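Local coordinates for inactive Zymogen C11 Protease (Parabacteroides distasonis, PDB 6MZO), which belongs to the clostripain (C11) family of cysteine peptidases and is held here as an inactive zymogen, whose mature form would probably cleave peptide bonds, at residues M199-M202 / F203-E206; T214-Y217 / T218-S222. One frame throughout, in Å; residues are numbered along the deposited sequence.

Contact 1 of 2, residues M199-M202 / F203-E206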
ATOM      1  N   MET A 199       4.414  -8.413 -14.090  1.00 17.41           N
ATOM      2  CA  MET A 199       3.055  -8.828 -14.533  1.00 17.79           C
ATOM      3  C   MET A 199       2.882 -10.355 -14.428  1.00 17.46           C
ATOM      4  O   MET A 199       1.826 -10.824 -13.858  1.00 18.78           O
ATOM      5  CB  MET A 199       2.774  -8.371 -15.989  1.00 17.30           C
ATOM      6  CG  MET A 199       2.822  -6.811 -16.143  1.00 17.19           C
ATOM      7  SD  MET A 199       1.790  -5.926 -14.979  1.00 20.14           S
ATOM      8  CE  MET A 199       0.162  -6.686 -15.352  1.00 20.32           C
ATOM      9  N   GLY A 200       3.797 -11.131 -14.975  1.00 16.24           N
ATOM     10  CA  GLY A 200       3.659 -12.593 -14.800  1.00 19.36           C
ATOM     11  C   GLY A 200       3.550 -13.036 -13.325  1.00 19.12           C
ATOM     12  O   GLY A 200       2.761 -13.992 -13.023  1.00 20.30           O
ATOM     13  N   ASP A 201       4.306 -12.406 -12.423  1.00 19.32           N
ATOM     14  CA  ASP A 201       4.189 -12.775 -11.004  1.00 18.58           C
ATOM     15  C   ASP A 201       2.800 -12.574 -10.477  1.00 18.28           C
ATOM     16  O   ASP A 201       2.391 -13.385  -9.577  1.00 17.88           O
ATOM     17  CB  ASP A 201       5.225 -11.977 -10.167  1.00 18.75           C
ATOM     18  CG  ASP A 201       6.665 -12.375 -10.515  1.00 24.54           C
ATOM     19  OD1 ASP A 201       6.918 -13.553 -10.864  1.00 20.99           O
ATOM     20  OD2 ASP A 201       7.573 -11.496 -10.480  1.00 23.87           O
ATOM     21  N   MET A 202       2.071 -11.550 -10.945  1.00 18.29           N
ATOM     22  CA  MET A 202       0.687 -11.373 -10.432  1.00 16.10           C
ATOM     23  C   MET A 202      -0.283 -12.504 -10.864  1.00 19.89           C
ATOM     24  O   MET A 202      -1.343 -12.617 -10.279  1.00 21.67           O
ATOM     25  CB  MET A 202       0.081 -10.011 -10.910  1.00 18.84           C
ATOM     26  CG  MET A 202       0.896  -8.887 -10.478  1.00 21.23           C
ATOM     27  SD  MET A 202      -0.082  -7.387 -11.191  1.00 29.74           S
ATOM     28  CE  MET A 202       1.143  -6.143 -11.337  1.00 49.21           C
ATOM     29  N   PHE A 203       0.084 -13.253 -11.902  1.00 18.38           N
ATOM     30  CA  PHE A 203      -0.861 -14.173 -12.545  1.00 19.85           C
ATOM     31  C   PHE A 203      -0.441 -15.646 -12.390  1.00 21.17           C
ATOM     32  O   PHE A 203      -1.072 -16.498 -12.986  1.00 22.08           O
ATOM     33  CB  PHE A 203      -1.004 -13.799 -14.027  1.00 18.59           C
ATOM     34  CG  PHE A 203      -1.906 -12.634 -14.242  1.00 18.71           C
ATOM     35  CD1 PHE A 203      -3.272 -12.805 -14.190  1.00 19.51           C
ATOM     36  CD2 PHE A 203      -1.402 -11.302 -14.396  1.00 18.85           C
ATOM     37  CE1 PHE A 203      -4.120 -11.760 -14.378  1.00 18.89           C
ATOM     38  CE2 PHE A 203      -2.229 -10.238 -14.568  1.00 20.88           C
ATOM     39  CZ  PHE A 203      -3.626 -10.426 -14.531  1.00 21.21           C
ATOM     40  N   LYS A 204       0.642 -15.945 -11.665  1.00 18.77           N
ATOM     41  CA  LYS A 204       0.933 -17.393 -11.297  1.00 19.64           C
ATOM     42  C   LYS A 204      -0.283 -17.981 -10.541  1.00 22.35           C
ATOM     43  O   LYS A 204      -1.073 -17.250  -9.907  1.00 24.88           O
ATOM     44  CB  LYS A 204       2.185 -17.470 -10.472  1.00 21.35           C
ATOM     45  CG  LYS A 204       3.430 -17.052 -11.358  1.00 21.88           C
ATOM     46  CD  LYS A 204       4.720 -17.114 -10.553  1.00 22.21           C
ATOM     47  CE  LYS A 204       5.864 -16.508 -11.382  1.00 21.08           C
ATOM     48  NZ  LYS A 204       7.141 -16.494 -10.552  1.00 20.39           N
ATOM     49  N   LYS A 205      -0.427 -19.293 -10.621  1.00 20.55           N
ATOM     50  CA  LYS A 205      -1.621 -19.918 -10.003  1.00 23.38           C
ATOM     51  C   LYS A 205      -1.823 -19.404  -8.604  1.00 23.56           C
ATOM     52  O   LYS A 205      -2.965 -19.022  -8.271  1.00 26.16           O
ATOM     53  CB  LYS A 205      -1.442 -21.429 -10.057  1.00 21.67           C
ATOM     54  CG  LYS A 205      -2.703 -22.209  -9.687  1.00 28.86           C
ATOM     55  CD  LYS A 205      -2.439 -23.635 -10.110  1.00 33.94           C
ATOM     56  CE  LYS A 205      -3.221 -24.542  -9.218  1.00 47.76           C
ATOM     57  NZ  LYS A 205      -4.644 -24.479  -9.496  1.00 56.38           N
ATOM     58  N   GLU A 206      -0.755 -19.398  -7.774  1.00 22.63           N
ATOM     59  CA  GLU A 206      -0.670 -18.590  -6.568  1.00 22.24           C
ATOM     60  C   GLU A 206       0.091 -17.316  -6.945  1.00 24.06           C
ATOM     61  O   GLU A 206       1.178 -17.418  -7.550  1.00 24.93           O
ATOM     62  CB  GLU A 206       0.046 -19.264  -5.472  1.00 22.30           C
ATOM     63  CG  GLU A 206      -0.757 -20.536  -4.999  1.00 32.83           C
ATOM     64  CD  GLU A 206      -0.103 -21.328  -3.900  1.00 46.95           C
ATOM     65  OE1 GLU A 206       0.723 -20.771  -3.156  1.00 51.80           O
ATOM     66  OE2 GLU A 206      -0.435 -22.538  -3.780  1.00 53.19           O
TER
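Met199 meets Phe203 four residues on, in the last turn of helix 195-203, a worked example of how a helix in a clostripain-family α/β fold gives way to a loop. The carbonyl O of Met199 lies at the edge of the aromatic ring, near its plane, 3.3 Å from Phe203 CD2; the thioether end folds back so that Met199 CE comes to 4.4 Å from Phe203 CE2. Both side chains rest on Leu50 of strand 49-54. Gly200 O then accepts two backbone donors, Phe203 N at 3.0 Å and, weakly, Lys204 N. Asp201 and Lys204 run side by side in the same direction, the lysine extended beyond CG (chi2 180°), and form a salt bridge in which Lys204 NZ meets Asp201 OD1 at 3.0 Å, nearly in line with the C-O bond. Lys215 takes the other carboxylate oxygen, OD2, while Asp208 is a second partner of Lys204 NZ. An alanine at Asp201 would take away the carboxylate, which is likely to leave Lys215 without its salt-bridge mate and Lys204 with Asp208 alone of the two, weakening the link to helix 209-220. Met202 O receives Arg13 NH1, and Met202 CB packs 4.0 Å from Phe203 CD2.

Contact 2 of 2, residues T214-Y217 / T218-S222; sequences TKFY and TYYQS
Phe216 and Tyr220, one turn apart near the end of helix 209-220, pack against each other: Tyr220 CD2 stands over the centre of one face of the phenyl ring, 3.6 Å from Phe216 CZ. The ring planes are turned 51° against each other, so the pair is neither a parallel stack nor a T. Phe216, with CG opposite its backbone N (chi1 180°), and Tyr220, with CG opposite its carbonyl carbon, bring the two rings over one another at this oblique angle. Tyr219 adds to the cluster, placing CD2 over the centre of a face of the Tyr220 ring.

A second i to i+4 pair sits on another side of the helix. The extended chain of Gln221 crosses Tyr217 obliquely, Gln221 CG lying 3.6 Å from Tyr217 CZ and Gln221 CB over one ring face, offset toward the rim. A water 2.7 Å from Tyr217 OH also donates a weak bond to Gln221 O. The helical bonds Tyr219 N to Lys215 O and Tyr220 N to Phe216 O hold the backbone that carries these side chains. Thr214 O is gripped twice from opposite faces of its carbonyl plane, by Thr218 N at 2.8 Å and by Thr218 OG1 at 3.0 Å.

Farther out, Phe193 meets the Phe216 ring, Gly192 O accepts from Tyr220 OH, and Tyr217 touches Tyr304 and Ala306 of strand 302-307. The chemistry thus divides by side: the Phe216 flank is aromatic, with the one buried residue of the contact and a tyrosine hydroxyl bonded to backbone, while Thr218 spends its hydroxyl on the helix itself and Tyr217 turns its own to water, consistent with a helix end that is partly packed and partly at the surface.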
ATOM      1  N   THR A 214      10.442  -8.543  -4.538  1.00 20.61           N
ATOM      2  CA  THR A 214      11.866  -8.677  -4.921  1.00 20.83           C
ATOM      3  C   THR A 214      12.169  -7.916  -6.219  1.00 22.81           C
ATOM      4  O   THR A 214      13.247  -7.313  -6.354  1.00 25.63           O
ATOM      5  CB  THR A 214      12.355 -10.137  -5.040  1.00 27.79           C
ATOM      6  OG1 THR A 214      11.731 -10.778  -6.165  1.00 36.60           O
ATOM      7  CG2 THR A 214      12.018 -10.884  -3.792  1.00 24.01           C
ATOM      8  N   LYS A 215      11.210  -7.880  -7.148  1.00 21.09           N
ATOM      9  CA  LYS A 215      11.388  -7.109  -8.352  1.00 21.82           C
ATOM     10  C   LYS A 215      11.389  -5.622  -8.119  1.00 20.31           C
ATOM     11  O   LYS A 215      12.129  -4.904  -8.774  1.00 24.13           O
ATOM     12  CB  LYS A 215      10.280  -7.467  -9.347  1.00 23.01           C
ATOM     13  CG  LYS A 215      10.719  -8.579 -10.332  1.00 27.53           C
ATOM     14  CD  LYS A 215      10.877 -10.000  -9.727  1.00 43.34           C
ATOM     15  CE  LYS A 215      11.109 -11.134 -10.845  1.00 23.05           C
ATOM     16  NZ  LYS A 215      10.003 -11.006 -11.821  1.00 24.84           N
ATOM     17  N   PHE A 216      10.540  -5.171  -7.195  1.00 21.78           N
ATOM     18  CA  PHE A 216      10.560  -3.770  -6.796  1.00 20.43           C
ATOM     19  C   PHE A 216      11.957  -3.359  -6.248  1.00 25.84           C
ATOM     20  O   PHE A 216      12.509  -2.318  -6.658  1.00 23.56           O
ATOM     21  CB  PHE A 216       9.480  -3.520  -5.718  1.00 18.96           C
ATOM     22  CG  PHE A 216       9.430  -2.085  -5.236  1.00 20.96           C
ATOM     23  CD1 PHE A 216      10.371  -1.568  -4.303  1.00 22.66           C
ATOM     24  CD2 PHE A 216       8.457  -1.269  -5.736  1.00 23.44           C
ATOM     25  CE1 PHE A 216      10.282  -0.237  -3.857  1.00 21.53           C
ATOM     26  CE2 PHE A 216       8.304   0.056  -5.282  1.00 25.41           C
ATOM     27  CZ  PHE A 216       9.242   0.585  -4.351  1.00 25.70           C
ATOM     28  N   TYR A 217      12.483  -4.197  -5.350  1.00 23.43           N
ATOM     29  CA  TYR A 217      13.861  -3.971  -4.831  1.00 23.98           C
ATOM     30  C   TYR A 217      14.911  -4.018  -5.923  1.00 26.20           C
ATOM     31  O   TYR A 217      15.733  -3.081  -6.027  1.00 29.09           O
ATOM     32  CB  TYR A 217      14.195  -4.974  -3.710  1.00 24.28           C
ATOM     33  CG  TYR A 217      15.653  -4.763  -3.271  1.00 27.11           C
ATOM     34  CD1 TYR A 217      15.985  -3.579  -2.633  1.00 28.72           C
ATOM     35  CD2 TYR A 217      16.663  -5.656  -3.617  1.00 34.20           C
ATOM     36  CE1 TYR A 217      17.327  -3.311  -2.243  1.00 32.91           C
ATOM     37  CE2 TYR A 217      18.007  -5.392  -3.251  1.00 38.35           C
ATOM     38  CZ  TYR A 217      18.311  -4.218  -2.588  1.00 38.54           C
ATOM     39  OH  TYR A 217      19.620  -3.998  -2.231  1.00 40.60           O
ATOM     40  N   THR A 218      14.863  -5.056  -6.795  1.00 26.73           N
ATOM     41  CA  THR A 218      15.851  -5.125  -7.878  1.00 27.36           C
ATOM     42  C   THR A 218      15.782  -3.851  -8.752  1.00 28.86           C
ATOM     43  O   THR A 218      16.822  -3.282  -9.129  1.00 36.81           O
ATOM     44  CB  THR A 218      15.589  -6.384  -8.708  1.00 31.47           C
ATOM     45  OG1 THR A 218      15.849  -7.501  -7.837  1.00 32.85           O
ATOM     46  CG2 THR A 218      16.522  -6.443  -9.908  1.00 35.17           C
ATOM     47  N   TYR A 219      14.576  -3.409  -9.084  1.00 25.37           N
ATOM     48  CA  TYR A 219      14.455  -2.227  -9.907  1.00 28.28           C
ATOM     49  C   TYR A 219      15.073  -0.986  -9.258  1.00 31.86           C
ATOM     50  O   TYR A 219      15.775  -0.221  -9.945  1.00 35.75           O
ATOM     51  CB  TYR A 219      13.000  -1.941 -10.236  1.00 30.64           C
ATOM     52  CG  TYR A 219      12.796  -0.791 -11.177  1.00 31.84           C
ATOM     53  CD1 TYR A 219      13.090  -0.931 -12.540  1.00 34.42           C
ATOM     54  CD2 TYR A 219      12.268   0.415 -10.731  1.00 37.68           C
ATOM     55  CE1 TYR A 219      12.852   0.121 -13.429  1.00 42.43           C
ATOM     56  CE2 TYR A 219      12.041   1.458 -11.600  1.00 45.80           C
ATOM     57  CZ  TYR A 219      12.325   1.304 -12.950  1.00 48.92           C
ATOM     58  OH  TYR A 219      12.111   2.377 -13.790  1.00 55.73           O
ATOM     59  N   TYR A 220      14.846  -0.819  -7.950  1.00 27.26           N
ATOM     60  CA  TYR A 220      15.246   0.419  -7.279  1.00 32.96           C
ATOM     61  C   TYR A 220      16.604   0.297  -6.579  1.00 32.27           C
ATOM     62  O   TYR A 220      17.053   1.229  -5.866  1.00 35.13           O
ATOM     63  CB  TYR A 220      14.135   0.816  -6.282  1.00 31.05           C
ATOM     64  CG  TYR A 220      12.989   1.523  -6.966  1.00 31.33           C
ATOM     65  CD1 TYR A 220      13.176   2.756  -7.565  1.00 37.01           C
ATOM     66  CD2 TYR A 220      11.720   0.985  -6.985  1.00 28.54           C
ATOM     67  CE1 TYR A 220      12.167   3.406  -8.215  1.00 38.30           C
ATOM     68  CE2 TYR A 220      10.674   1.643  -7.631  1.00 34.77           C
ATOM     69  CZ  TYR A 220      10.901   2.859  -8.246  1.00 39.97           C
ATOM     70  OH  TYR A 220       9.861   3.526  -8.872  1.00 38.92           O
ATOM     71  N   GLN A 221      17.269  -0.853  -6.730  1.00 34.23           N
ATOM     72  CA  GLN A 221      18.452  -1.201  -5.902  1.00 35.37           C
ATOM     73  C   GLN A 221      19.556  -0.148  -5.980  1.00 36.89           C
ATOM     74  O   GLN A 221      20.293   0.080  -5.008  1.00 40.35           O
ATOM     75  CB  GLN A 221      19.042  -2.566  -6.293  1.00 44.85           C
ATOM     76  CG  GLN A 221      20.230  -2.997  -5.422  1.00 61.82           C
ATOM     77  CD  GLN A 221      20.632  -4.451  -5.613  1.00 72.61           C
ATOM     78  OE1 GLN A 221      20.198  -5.105  -6.569  1.00 75.66           O
ATOM     79  NE2 GLN A 221      21.469  -4.965  -4.700  1.00 74.55           N
ATOM     80  N   SER A 222      19.714   0.493  -7.128  1.00 38.57           N
ATOM     81  CA  SER A 222      20.804   1.474  -7.224  1.00 46.36           C
ATOM     82  C   SER A 222      20.351   2.888  -6.960  1.00 46.80           C
ATOM     83  O   SER A 222      21.147   3.817  -7.030  1.00 47.14           O
ATOM     84  CB  SER A 222      21.451   1.386  -8.600  1.00 52.37           C
ATOM     85  OG  SER A 222      22.170   0.179  -8.648  1.00 55.27           O
TER
HETATM   86  O   HOH W   1      20.469  -1.413  -2.057  1.00 46.54           O

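How the contacts relate
From the N terminus, the chain leaves strand 178-183 of the central sheet and reaches helix 195-203, whose last turn, with the start of the following loop, makes contact 1. That loop leads into helix 209-220, where contact 2 forms before the chain enters strand 226-231, the antiparallel neighbour of 178-183. The two contacts lie in series; they neither nest nor cross, and each spans only a few residues without closing a long loop. Although their centres are about 18 Å apart, one salt bridge joins them, Asp201 OD2 to Lys215 NZ at 2.8 Å. It ties two successive helices together, with contact 1 resting on strand 49-54 and contact 2 on strand 302-307.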